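Local coordinates for protein AmbC (Sorangium cellulosum, PDB 5O15) that probably catalyses both the dehydration of a polyketide intermediate and its cyclisation to an oxygen heterocycle during ambruticin biosynthesis, at residues Trp47-Val52 and Trp172-Phe177; Ala151-Ala155 and Ile190-Leu194; Asp193-Pro197 and Ala212-Ala217; Ala204-Leu209 and Leu247-Ala253; Leu255-Glu260 and Ala272-Asp278. One frame throughout, in Å; residues are numbered along the deposited sequence.

Contact 1 (Trp47-Val52 and Trp172-Phe177); sequences WVLDHV and WVGPAF
A loop-to-loop contact between the two halves of a double hotdog fold is made here, one side from the loop after strand 34-41, the other from the loop before strand 180-186. It carries His51, which opens the HxxxGxxxxP motif of polyketide synthase dehydratases and is probably the catalytic histidine. Residues 47-50 are the end of a 3-10 segment, with Asp50 N bonded to Trp47 O at 3.0 Å, and His51 (phi/psi -89/78) centres an inverse gamma turn. Asp50 and Gly174 bring their CA atoms to 4.1 Å, Val52 and Val173 to 5.0 Å. Asp50 makes both hydrogen bonds between the segments: its O accepts from Gly174 N at 2.9 Å, and its OD2 (chi1 m) from Ala176 N, also at 2.9 Å. So close an approach needs glycine, since a CB at 174 would clash with Asp50 CG. Pro175 and Ala176 form a short 3-10 turn that delivers Phe177 (chi1 m) onto the first loop. His51, chi1 t, lays CB over that ring, 3.9 Å from its centroid in a CH-pi contact, and turns its imidazole edge to the same ring, centroids 4.9 Å apart and planes at 56°. Trp47 CZ3 meets Phe177 CZ at 3.9 Å; Val52 CG1 reaches Trp172 CE3 at 4.1 Å. His51 ND1 is bonded to Ile58 O. Beyond the loops, helix 211-225 receives Trp47 at Pro211 and Phe177 at Ala212, Asp215 and Gln219.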
# COMPACT_ATOMS: atom_id res chain seq x y z
N TRP A 47 -8.15 13.05 -1.69
CA TRP A 47 -7.18 12.56 -0.71
C TRP A 47 -5.90 12.04 -1.35
O TRP A 47 -4.84 12.10 -0.71
CB TRP A 47 -7.78 11.50 0.20
CG TRP A 47 -8.24 10.24 -0.48
CD1 TRP A 47 -9.48 9.98 -1.01
CD2 TRP A 47 -7.48 9.04 -0.69
NE1 TRP A 47 -9.52 8.71 -1.54
CE2 TRP A 47 -8.31 8.12 -1.34
CE3 TRP A 47 -6.18 8.66 -0.36
CZ2 TRP A 47 -7.89 6.86 -1.67
CZ3 TRP A 47 -5.76 7.39 -0.71
CH2 TRP A 47 -6.62 6.52 -1.36
N VAL A 48 -5.95 11.47 -2.58
CA VAL A 48 -4.73 10.90 -3.13
C VAL A 48 -3.68 11.99 -3.34
O VAL A 48 -2.48 11.70 -3.36
CB VAL A 48 -4.98 10.10 -4.43
CG1 VAL A 48 -5.91 8.95 -4.15
CG2 VAL A 48 -5.51 10.97 -5.56
N LEU A 49 -4.13 13.23 -3.56
CA LEU A 49 -3.21 14.35 -3.79
C LEU A 49 -2.41 14.71 -2.55
O LEU A 49 -1.46 15.49 -2.66
CB LEU A 49 -3.98 15.56 -4.31
CG LEU A 49 -4.70 15.36 -5.65
CD1 LEU A 49 -5.56 16.59 -5.98
CD2 LEU A 49 -3.69 15.04 -6.74
N ASP A 50 -2.81 14.22 -1.37
CA ASP A 50 -1.99 14.43 -0.19
C ASP A 50 -0.74 13.57 -0.20
O ASP A 50 0.14 13.79 0.66
CB ASP A 50 -2.80 14.09 1.06
CG ASP A 50 -3.89 15.11 1.40
OD1 ASP A 50 -3.96 16.16 0.74
OD2 ASP A 50 -4.66 14.83 2.35
N HIS A 51 -0.60 12.64 -1.16
CA HIS A 51 0.56 11.77 -1.21
C HIS A 51 1.66 12.43 -2.03
O HIS A 51 1.93 12.09 -3.19
CB HIS A 51 0.22 10.39 -1.76
CG HIS A 51 1.31 9.40 -1.53
ND1 HIS A 51 2.07 8.91 -2.57
CD2 HIS A 51 1.80 8.83 -0.41
CE1 HIS A 51 2.97 8.06 -2.10
NE2 HIS A 51 2.83 8.00 -0.78
N VAL A 52 2.33 13.38 -1.38
CA VAL A 52 3.43 14.13 -1.97
C VAL A 52 4.73 13.49 -1.52
O VAL A 52 5.01 13.45 -0.31
CB VAL A 52 3.37 15.61 -1.59
CG1 VAL A 52 4.50 16.37 -2.28
CG2 VAL A 52 2.00 16.21 -1.92
N TRP A 172 6.11 17.38 3.45
CA TRP A 172 5.48 17.14 2.17
C TRP A 172 4.03 16.70 2.24
O TRP A 172 3.21 17.17 1.45
CB TRP A 172 6.29 16.09 1.41
CG TRP A 172 7.70 16.48 1.13
CD1 TRP A 172 8.81 15.92 1.64
CD2 TRP A 172 8.14 17.55 0.28
NE1 TRP A 172 9.93 16.54 1.16
CE2 TRP A 172 9.54 17.54 0.31
CE3 TRP A 172 7.48 18.49 -0.51
CZ2 TRP A 172 10.31 18.43 -0.45
CZ3 TRP A 172 8.25 19.39 -1.25
CH2 TRP A 172 9.64 19.34 -1.21
N VAL A 173 3.71 15.70 3.04
CA VAL A 173 2.44 15.02 2.84
C VAL A 173 1.30 15.84 3.44
O VAL A 173 1.46 16.67 4.35
CB VAL A 173 2.44 13.60 3.40
CG1 VAL A 173 3.56 12.79 2.85
CG2 VAL A 173 2.43 13.56 4.88
N GLY A 174 0.12 15.60 2.90
CA GLY A 174 -1.09 16.18 3.39
C GLY A 174 -1.79 15.31 4.41
O GLY A 174 -1.33 14.22 4.76
N PRO A 175 -2.92 15.80 4.93
CA PRO A 175 -3.54 15.16 6.10
C PRO A 175 -3.92 13.70 5.92
O PRO A 175 -3.91 12.94 6.89
CB PRO A 175 -4.80 16.01 6.31
CG PRO A 175 -4.50 17.30 5.71
CD PRO A 175 -3.56 17.09 4.60
N ALA A 176 -4.28 13.26 4.71
CA ALA A 176 -4.71 11.86 4.55
C ALA A 176 -3.58 10.89 4.84
O ALA A 176 -3.84 9.71 5.12
CB ALA A 176 -5.25 11.61 3.14
N PHE A 177 -2.33 11.35 4.77
CA PHE A 177 -1.14 10.51 4.94
C PHE A 177 -0.45 10.80 6.26
O PHE A 177 0.77 10.62 6.38
CB PHE A 177 -0.23 10.57 3.72
CG PHE A 177 -0.90 9.93 2.56
CD1 PHE A 177 -0.80 8.57 2.35
CD2 PHE A 177 -1.72 10.66 1.72
CE1 PHE A 177 -1.49 7.96 1.31
CE2 PHE A 177 -2.43 10.06 0.71
CZ PHE A 177 -2.29 8.72 0.49

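Contact 2 (Ala151-Ala155 and Ile190-Leu194); sequences AWPPA and IYADL
Residues 151-155 run as an extended, irregular loop with a cis peptide between Trp152 and Pro153, and lie against residues 190-194 of strand 189-195, whose backbone is regular beta throughout. With this cis bond between them, Trp152 and Pro154 both reach the strand. Trp152 (chi1 t, chi2 -103°) extends its indole along it: NE1 donates to Asp193 OD2 at 3.0 Å, CZ2 lies 3.7 Å from Ala192 O, and CH2 packs on Tyr191 CB at 3.7 Å. Tyr191, with chi1 m, offers a ring face to Pro154, whose CG stands 3.6 Å from the ring centroid and only 3° off the normal, an almost ideal proline CH-pi contact. These two interactions join the loop before strand 158-160 to the sheet of the second hotdog half. Asp193 OD1 also forms a salt bridge with Arg256, which makes a cation-pi contact with Trp152. In the sheet, strand 189-195 is flanked by strands 180-186 and 254-261, while Ala192 and Leu194 pack on helix 211-225.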
# COMPACT_ATOMS: atom_id res chain seq x y z
N ALA A 151 -2.53 -6.47 26.90
CA ALA A 151 -1.71 -5.29 27.11
C ALA A 151 -1.36 -4.65 25.79
O ALA A 151 -0.95 -5.33 24.84
CB ALA A 151 -0.42 -5.67 27.83
N TRP A 152 -1.55 -3.34 25.72
CA TRP A 152 -1.24 -2.62 24.50
C TRP A 152 -0.61 -1.30 24.91
O TRP A 152 -1.24 -0.52 25.62
CB TRP A 152 -2.49 -2.36 23.68
CG TRP A 152 -2.16 -1.64 22.41
CD1 TRP A 152 -2.35 -0.33 22.15
CD2 TRP A 152 -1.53 -2.19 21.26
NE1 TRP A 152 -1.92 -0.02 20.90
CE2 TRP A 152 -1.41 -1.15 20.32
CE3 TRP A 152 -1.07 -3.46 20.92
CZ2 TRP A 152 -0.85 -1.34 19.05
CZ3 TRP A 152 -0.53 -3.66 19.67
CH2 TRP A 152 -0.43 -2.60 18.74
N PRO A 153 0.62 -1.00 24.48
CA PRO A 153 1.45 -1.86 23.63
C PRO A 153 1.90 -3.10 24.39
O PRO A 153 1.74 -3.19 25.61
CB PRO A 153 2.65 -0.96 23.31
CG PRO A 153 2.77 -0.11 24.49
CD PRO A 153 1.34 0.22 24.88
N PRO A 154 2.46 -4.08 23.68
CA PRO A 154 3.00 -5.25 24.37
C PRO A 154 4.04 -4.85 25.42
O PRO A 154 4.68 -3.80 25.32
CB PRO A 154 3.64 -6.06 23.23
CG PRO A 154 2.89 -5.64 22.01
CD PRO A 154 2.63 -4.17 22.22
N ALA A 155 4.19 -5.70 26.43
CA ALA A 155 5.12 -5.43 27.52
C ALA A 155 6.54 -5.19 26.99
O ALA A 155 6.99 -5.84 26.04
CB ALA A 155 5.12 -6.59 28.53
N ILE A 190 7.65 -3.12 15.38
CA ILE A 190 6.95 -1.87 15.60
C ILE A 190 5.47 -2.17 15.75
O ILE A 190 4.89 -2.86 14.91
CB ILE A 190 7.19 -0.88 14.45
CG1 ILE A 190 8.69 -0.62 14.28
CG2 ILE A 190 6.43 0.40 14.69
CD1 ILE A 190 9.35 0.06 15.44
N TYR A 191 4.87 -1.67 16.82
CA TYR A 191 3.46 -1.81 17.10
C TYR A 191 2.82 -0.44 16.96
O TYR A 191 3.36 0.55 17.48
CB TYR A 191 3.24 -2.36 18.52
CG TYR A 191 3.75 -3.78 18.63
CD1 TYR A 191 2.97 -4.80 18.15
CD2 TYR A 191 5.00 -4.09 19.14
CE1 TYR A 191 3.40 -6.11 18.19
CE2 TYR A 191 5.45 -5.41 19.18
CZ TYR A 191 4.63 -6.41 18.71
OH TYR A 191 5.03 -7.74 18.71
N ALA A 192 1.68 -0.34 16.29
CA ALA A 192 1.09 0.98 16.06
C ALA A 192 -0.42 0.93 16.02
O ALA A 192 -1.01 -0.07 15.60
CB ALA A 192 1.64 1.60 14.77
N ASP A 193 -1.03 2.04 16.44
CA ASP A 193 -2.43 2.33 16.20
C ASP A 193 -2.53 3.19 14.94
O ASP A 193 -1.93 4.27 14.88
CB ASP A 193 -3.03 3.08 17.39
CG ASP A 193 -3.14 2.21 18.61
OD1 ASP A 193 -3.78 1.15 18.55
OD2 ASP A 193 -2.65 2.58 19.68
N LEU A 194 -3.30 2.70 13.96
CA LEU A 194 -3.48 3.35 12.67
C LEU A 194 -4.93 3.80 12.54
O LEU A 194 -5.84 3.06 12.89
CB LEU A 194 -3.16 2.39 11.53
CG LEU A 194 -1.83 1.65 11.59
CD1 LEU A 194 -1.66 0.78 10.34
CD2 LEU A 194 -0.63 2.57 11.77

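Contact 3 (Asp193-Pro197 and Ala212-Ala217); sequences DLALP and ALLDAA
Apolar packing of the long central helix against the curved antiparallel sheet that wraps it, as in hotdog folds, joins the end of strand 189-195 to the first turns of helix 211-225. The short strand and helix axes approach to 8.0 Å and run nearly antiparallel, at 154°; Leu194 faces Ala216 (CA atoms 6.2 Å apart) and Leu196 faces Leu213 (6.0 Å). Among the aliphatic contacts, Leu194, pointing at the helix with chi1 m and chi2 t, does most. Its CB meets Leu213 CD1 at 3.9 Å, CD2 meets Ala216 CB at 4.0 Å, and CD1 meets Ala217 CB at 4.0 Å. Leu196, likewise m,t, turns CD2 onto Ala212 CB at 3.8 Å and Leu213 CB at 3.9 Å. Polar bonding is directed elsewhere: Leu194 pairs with Leu255 and Leu196 with Ala253 through their backbones. Asp215, turned off this interface, opens the DxxxQ motif and is probably the catalytic acid; its OD2 is hydrogen-bonded to Gln219 NE2. Small alanines on the helix (Ala212, Ala216, Ala217) leave room for Leu194 of the strand and Leu196 just after it, with Leu213 (chi1 t, chi2 p) filling between, so cohesion rests on shape and buried hydrocarbon rather than directional bonds.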
# COMPACT_ATOMS: atom_id res chain seq x y z
N ASP A 193 -1.03 2.04 16.44
CA ASP A 193 -2.43 2.33 16.20
C ASP A 193 -2.53 3.19 14.94
O ASP A 193 -1.93 4.27 14.88
CB ASP A 193 -3.03 3.08 17.39
CG ASP A 193 -3.14 2.21 18.61
OD1 ASP A 193 -3.78 1.15 18.55
OD2 ASP A 193 -2.65 2.58 19.68
N LEU A 194 -3.30 2.70 13.96
CA LEU A 194 -3.48 3.35 12.67
C LEU A 194 -4.93 3.80 12.54
O LEU A 194 -5.84 3.06 12.89
CB LEU A 194 -3.16 2.39 11.53
CG LEU A 194 -1.83 1.65 11.59
CD1 LEU A 194 -1.66 0.78 10.34
CD2 LEU A 194 -0.63 2.57 11.77
N ALA A 195 -5.15 4.99 12.00
CA ALA A 195 -6.52 5.44 11.81
C ALA A 195 -6.56 6.45 10.69
O ALA A 195 -5.72 7.35 10.65
CB ALA A 195 -7.09 6.10 13.08
N LEU A 196 -7.52 6.27 9.79
CA LEU A 196 -7.75 7.25 8.75
C LEU A 196 -8.25 8.56 9.37
O LEU A 196 -9.09 8.55 10.29
CB LEU A 196 -8.80 6.75 7.76
CG LEU A 196 -8.43 5.57 6.83
CD1 LEU A 196 -9.62 5.07 6.07
CD2 LEU A 196 -7.41 5.97 5.83
N PRO A 197 -7.75 9.70 8.91
CA PRO A 197 -8.25 10.99 9.40
C PRO A 197 -9.71 11.22 9.02
O PRO A 197 -10.27 10.58 8.12
CB PRO A 197 -7.35 12.01 8.70
CG PRO A 197 -6.17 11.24 8.24
CD PRO A 197 -6.59 9.85 8.02
N ALA A 212 -4.60 4.60 2.06
CA ALA A 212 -4.00 5.46 3.07
C ALA A 212 -3.86 4.76 4.42
O ALA A 212 -2.99 5.12 5.21
CB ALA A 212 -4.80 6.76 3.22
N LEU A 213 -4.66 3.74 4.66
CA LEU A 213 -4.56 2.98 5.89
C LEU A 213 -3.41 1.99 5.84
O LEU A 213 -2.60 1.91 6.77
CB LEU A 213 -5.92 2.33 6.19
CG LEU A 213 -6.06 1.58 7.49
CD1 LEU A 213 -5.78 2.49 8.70
CD2 LEU A 213 -7.42 1.02 7.59
N LEU A 214 -3.24 1.27 4.70
CA LEU A 214 -2.05 0.45 4.58
C LEU A 214 -0.79 1.33 4.57
O LEU A 214 0.22 0.97 5.18
CB LEU A 214 -2.13 -0.44 3.35
CG LEU A 214 -0.92 -1.35 3.14
CD1 LEU A 214 -0.73 -2.30 4.34
CD2 LEU A 214 -1.06 -2.19 1.84
N ASP A 215 -0.85 2.50 3.93
CA ASP A 215 0.31 3.38 3.94
C ASP A 215 0.68 3.84 5.35
O ASP A 215 1.86 4.07 5.64
CB ASP A 215 0.07 4.59 3.05
CG ASP A 215 1.34 5.37 2.83
OD1 ASP A 215 2.17 4.92 2.01
OD2 ASP A 215 1.53 6.43 3.47
N ALA A 216 -0.29 3.91 6.26
CA ALA A 216 0.02 4.29 7.63
C ALA A 216 0.93 3.28 8.31
O ALA A 216 1.72 3.66 9.18
CB ALA A 216 -1.29 4.53 8.40
N ALA A 217 0.83 1.99 7.95
CA ALA A 217 1.79 1.05 8.49
C ALA A 217 3.21 1.38 8.04
O ALA A 217 4.17 1.26 8.82
CB ALA A 217 1.42 -0.37 8.10

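Contact 4 (Ala204-Leu209 and Leu247-Ala253); sequences AQDFGL and LEARGAA
Two loops of the second half of the double hotdog fold meet here, the one leading into helix 211-225 and the one joining strands 236-247 and 254-261. Glycines allow the close approach: Gln205 and Gly251 have CA atoms 3.8 Å apart, and Gly251, at phi/psi 88/13, holds a conformation suited to glycine. Its N donates to Gly208 O at 2.9 Å, and its CA makes CA-H...O contacts with Ala204 O at 3.4 Å and Phe207 O at 3.3 Å. Ala204, on a 3-10 turn, sets CB 3.6 Å from Ala253 CB, while Leu209 CB meets Leu247 CD2 at 4.0 Å. Phe207 (chi1 m) turns its ring away to Trp21 and Trp47, and Glu66 binds the backbone N of Gly208 and Leu209. Two waters fill the seam. Water 1 donates to Ala204 O at 2.9 Å and Ala252 O at 2.8 Å; water 2 donates to Gly208 O at 2.8 Å and Ala249 O at 2.9 Å, and accepts from Ala252 N at 3.0 Å.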
# COMPACT_ATOMS: atom_id res chain seq x y z
N ALA A 204 -13.65 4.51 3.84
CA ALA A 204 -12.90 3.28 4.11
C ALA A 204 -13.68 2.04 3.71
O ALA A 204 -13.12 1.10 3.15
CB ALA A 204 -12.53 3.21 5.59
N GLN A 205 -14.98 2.04 3.99
CA GLN A 205 -15.81 0.87 3.72
C GLN A 205 -15.94 0.55 2.24
O GLN A 205 -16.38 -0.55 1.91
CB GLN A 205 -17.20 1.10 4.33
CG GLN A 205 -17.86 2.40 3.87
CD GLN A 205 -19.15 2.68 4.61
OE1 GLN A 205 -19.88 1.76 4.97
NE2 GLN A 205 -19.42 3.95 4.86
N ASP A 206 -15.56 1.47 1.35
CA ASP A 206 -15.67 1.26 -0.09
C ASP A 206 -14.48 0.49 -0.65
O ASP A 206 -14.56 -0.02 -1.78
CB ASP A 206 -15.79 2.60 -0.81
CG ASP A 206 -17.01 3.42 -0.38
OD1 ASP A 206 -18.02 2.85 0.08
OD2 ASP A 206 -16.95 4.66 -0.52
N PHE A 207 -13.37 0.42 0.08
CA PHE A 207 -12.15 -0.21 -0.39
C PHE A 207 -11.99 -1.57 0.28
O PHE A 207 -12.55 -1.84 1.34
CB PHE A 207 -10.93 0.67 -0.06
CG PHE A 207 -10.86 1.95 -0.87
CD1 PHE A 207 -10.25 1.95 -2.11
CD2 PHE A 207 -11.42 3.12 -0.42
CE1 PHE A 207 -10.18 3.10 -2.86
CE2 PHE A 207 -11.36 4.27 -1.18
CZ PHE A 207 -10.73 4.26 -2.40
N GLY A 208 -11.17 -2.42 -0.35
CA GLY A 208 -10.75 -3.63 0.33
C GLY A 208 -9.89 -3.27 1.54
O GLY A 208 -10.21 -3.62 2.68
N LEU A 209 -8.79 -2.57 1.28
CA LEU A 209 -7.98 -1.96 2.32
C LEU A 209 -7.59 -0.58 1.83
O LEU A 209 -6.81 -0.44 0.88
CB LEU A 209 -6.78 -2.83 2.63
CG LEU A 209 -5.87 -2.29 3.73
CD1 LEU A 209 -6.62 -2.00 5.03
CD2 LEU A 209 -4.74 -3.26 3.98
N LEU A 247 -6.04 -10.29 2.33
CA LEU A 247 -7.05 -9.72 3.22
C LEU A 247 -7.92 -10.80 3.81
O LEU A 247 -8.32 -11.76 3.13
CB LEU A 247 -8.01 -8.78 2.52
CG LEU A 247 -7.40 -7.61 1.80
CD1 LEU A 247 -8.49 -6.72 1.21
CD2 LEU A 247 -6.50 -6.81 2.71
N GLU A 248 -8.27 -10.60 5.06
CA GLU A 248 -9.26 -11.41 5.76
C GLU A 248 -10.57 -10.68 5.95
O GLU A 248 -11.63 -11.32 6.07
CB GLU A 248 -8.76 -11.79 7.16
CG GLU A 248 -7.42 -12.49 7.20
CD GLU A 248 -7.43 -13.81 6.47
OE1 GLU A 248 -8.46 -14.52 6.52
OE2 GLU A 248 -6.40 -14.12 5.84
N ALA A 249 -10.53 -9.35 5.98
CA ALA A 249 -11.72 -8.54 6.17
C ALA A 249 -11.55 -7.25 5.40
O ALA A 249 -10.51 -6.61 5.48
CB ALA A 249 -11.94 -8.26 7.66
N ARG A 250 -12.59 -6.83 4.69
CA ARG A 250 -12.54 -5.65 3.84
C ARG A 250 -13.21 -4.44 4.50
O ARG A 250 -14.14 -4.56 5.29
CB ARG A 250 -13.22 -5.95 2.50
CG ARG A 250 -12.43 -6.96 1.65
CD ARG A 250 -13.30 -8.01 0.98
NE ARG A 250 -12.47 -9.09 0.45
CZ ARG A 250 -12.10 -10.18 1.13
NH1 ARG A 250 -12.49 -10.36 2.38
NH2 ARG A 250 -11.32 -11.09 0.55
N GLY A 251 -12.74 -3.24 4.13
CA GLY A 251 -13.39 -2.00 4.53
C GLY A 251 -12.98 -1.38 5.85
O GLY A 251 -13.67 -0.47 6.32
N ALA A 252 -11.89 -1.82 6.46
CA ALA A 252 -11.49 -1.27 7.75
C ALA A 252 -11.07 0.20 7.65
O ALA A 252 -10.52 0.64 6.65
CB ALA A 252 -10.31 -2.06 8.30
N ALA A 253 -11.33 0.96 8.72
CA ALA A 253 -10.94 2.37 8.79
C ALA A 253 -9.85 2.64 9.80
O ALA A 253 -9.23 3.71 9.76
CB ALA A 253 -12.15 3.24 9.15
O HOH W 1 -10.55 0.02 3.96
O HOH W 2 -9.85 -3.80 5.45

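Contact 5 (Leu255-Glu260 and Ala272-Asp278); sequences LRARVE and ASIELAD
Arg258 sits between two carboxylates: its NH1 forms a salt bridge with Glu275 OE2 at 2.7 Å across the strands, while its NH2 lies 3.0 Å from Glu260 OE1 in a second. Its NE is bonded to Tyr191 OH. Water 3 donates to Glu275 OE2 at 2.6 Å and to Arg258 O at 2.9 Å, and accepts from Ser273 OG at 2.8 Å. The backbones are part of the antiparallel hairpin 254-261/269-277, axes 4.6 Å apart at 167°. In its hydrogen-bonded pairs, Arg256 N to Ala277 O, Ala277 N to Arg256 O, Arg258 N to Glu275 O and Glu275 N to Arg258 O are each 2.9 Å, Glu260 N to Ser273 O and Ser273 N to Glu260 O each 3.0 Å. Non-hydrogen-bonded pairs are Ala257-Leu276 and Val259-Ile274. On that face Ala257 CB meets Leu276 CD2 at 3.6 Å and Val259 CG1 meets Ala272 CB at 3.7 Å, toward helix 211-225, on which Ile274 packs. The hairpin is thus amphipathic, its charged network on one face and hydrocarbon on the helix-facing side.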
# COMPACT_ATOMS: atom_id res chain seq x y z
N LEU A 255 -7.00 0.36 12.68
CA LEU A 255 -6.38 -0.95 12.88
C LEU A 255 -5.28 -0.82 13.90
O LEU A 255 -4.72 0.26 14.08
CB LEU A 255 -5.71 -1.47 11.58
CG LEU A 255 -6.63 -1.65 10.41
CD1 LEU A 255 -5.86 -1.83 9.10
CD2 LEU A 255 -7.46 -2.93 10.60
N ARG A 256 -4.89 -1.97 14.46
CA ARG A 256 -3.59 -2.12 15.08
C ARG A 256 -2.67 -2.86 14.12
O ARG A 256 -3.11 -3.71 13.35
CB ARG A 256 -3.65 -2.83 16.42
CG ARG A 256 -4.19 -1.93 17.49
CD ARG A 256 -4.25 -2.59 18.83
NE ARG A 256 -4.70 -1.62 19.83
CZ ARG A 256 -5.15 -1.93 21.04
NH1 ARG A 256 -5.19 -3.19 21.44
NH2 ARG A 256 -5.56 -0.97 21.87
N ALA A 257 -1.38 -2.50 14.15
CA ALA A 257 -0.39 -3.03 13.24
C ALA A 257 0.81 -3.53 14.02
O ALA A 257 1.23 -2.93 15.03
CB ALA A 257 0.08 -1.94 12.28
N ARG A 258 1.39 -4.59 13.48
CA ARG A 258 2.69 -5.12 13.87
C ARG A 258 3.54 -5.15 12.61
O ARG A 258 3.20 -5.84 11.64
CB ARG A 258 2.57 -6.52 14.47
CG ARG A 258 3.88 -7.12 14.87
CD ARG A 258 3.70 -8.54 15.38
NE ARG A 258 4.98 -9.10 15.81
CZ ARG A 258 5.77 -9.86 15.06
NH1 ARG A 258 5.44 -10.19 13.81
NH2 ARG A 258 6.91 -10.32 15.56
N VAL A 259 4.64 -4.41 12.61
CA VAL A 259 5.55 -4.32 11.48
C VAL A 259 6.88 -4.86 11.98
O VAL A 259 7.54 -4.24 12.82
CB VAL A 259 5.67 -2.87 10.99
CG1 VAL A 259 6.61 -2.81 9.80
CG2 VAL A 259 4.34 -2.30 10.62
N GLU A 260 7.28 -6.00 11.46
CA GLU A 260 8.50 -6.68 11.88
C GLU A 260 9.60 -6.45 10.86
O GLU A 260 9.51 -6.92 9.72
CB GLU A 260 8.25 -8.16 12.10
CG GLU A 260 9.48 -8.87 12.62
CD GLU A 260 9.15 -10.14 13.36
OE1 GLU A 260 9.66 -10.32 14.49
OE2 GLU A 260 8.37 -10.95 12.83
N ALA A 272 10.25 -5.52 5.64
CA ALA A 272 9.47 -5.83 6.82
C ALA A 272 8.25 -6.65 6.42
O ALA A 272 7.83 -6.64 5.27
CB ALA A 272 9.02 -4.54 7.52
N SER A 273 7.67 -7.34 7.40
CA SER A 273 6.33 -7.91 7.30
C SER A 273 5.35 -6.99 8.00
O SER A 273 5.72 -6.21 8.89
CB SER A 273 6.27 -9.31 7.96
OG SER A 273 6.51 -9.21 9.36
N ILE A 274 4.09 -7.08 7.61
CA ILE A 274 3.03 -6.25 8.18
C ILE A 274 1.87 -7.13 8.54
O ILE A 274 1.38 -7.89 7.68
CB ILE A 274 2.56 -5.15 7.22
CG1 ILE A 274 3.71 -4.24 6.82
CG2 ILE A 274 1.39 -4.36 7.81
CD1 ILE A 274 3.39 -3.28 5.69
N GLU A 275 1.38 -7.02 9.76
CA GLU A 275 0.18 -7.71 10.19
C GLU A 275 -0.78 -6.69 10.76
O GLU A 275 -0.37 -5.83 11.55
CB GLU A 275 0.48 -8.77 11.23
CG GLU A 275 1.42 -9.88 10.77
CD GLU A 275 2.00 -10.52 12.00
OE1 GLU A 275 1.23 -11.12 12.77
OE2 GLU A 275 3.21 -10.30 12.26
N LEU A 276 -2.06 -6.79 10.40
CA LEU A 276 -3.08 -5.83 10.80
C LEU A 276 -4.23 -6.54 11.48
O LEU A 276 -4.70 -7.58 11.00
CB LEU A 276 -3.59 -5.07 9.57
CG LEU A 276 -2.51 -4.36 8.76
CD1 LEU A 276 -3.06 -3.75 7.49
CD2 LEU A 276 -1.81 -3.28 9.57
N ALA A 277 -4.69 -5.96 12.58
CA ALA A 277 -5.78 -6.47 13.38
C ALA A 277 -6.86 -5.41 13.57
O ALA A 277 -6.57 -4.22 13.71
CB ALA A 277 -5.26 -6.92 14.75
N ASP A 278 -8.10 -5.86 13.62
CA ASP A 278 -9.24 -4.99 13.87
C ASP A 278 -9.38 -4.65 15.34
O ASP A 278 -8.64 -5.13 16.20
CB ASP A 278 -10.53 -5.55 13.26
CG ASP A 278 -11.09 -6.77 14.00
OD1 ASP A 278 -10.80 -6.99 15.19
OD2 ASP A 278 -11.89 -7.48 13.32
O HOH W 3 4.53 -8.34 11.11
O HOH W 4 7.80 -11.31 10.26

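How the contacts relate
Four of the contacts assemble the second hotdog half, and contact 1 ties it to the first. Contacts 1 and 3 bring together His51 of the first half and Asp215 of the second, His51 NE2 lying 4.2 Å from Asp215 OD1, consistent with the family's catalytic His/Asp dyad at the junction of the halves. Phe177 packs against both, its CD1 3.4 Å from Asp215 OD2. Contacts 2 and 3 share Asp193 and Leu194; the centres of the two contacts lie about 14 Å apart. Contact 5 adjoins both, with Leu194 N 2.8 Å from Leu255 O. Contact 4 meets contact 3 where Leu196 CD1 lies 3.5 Å from Ala204 CB, and contact 1 where Trp47 CZ2 lies 3.9 Å from Phe207 CZ.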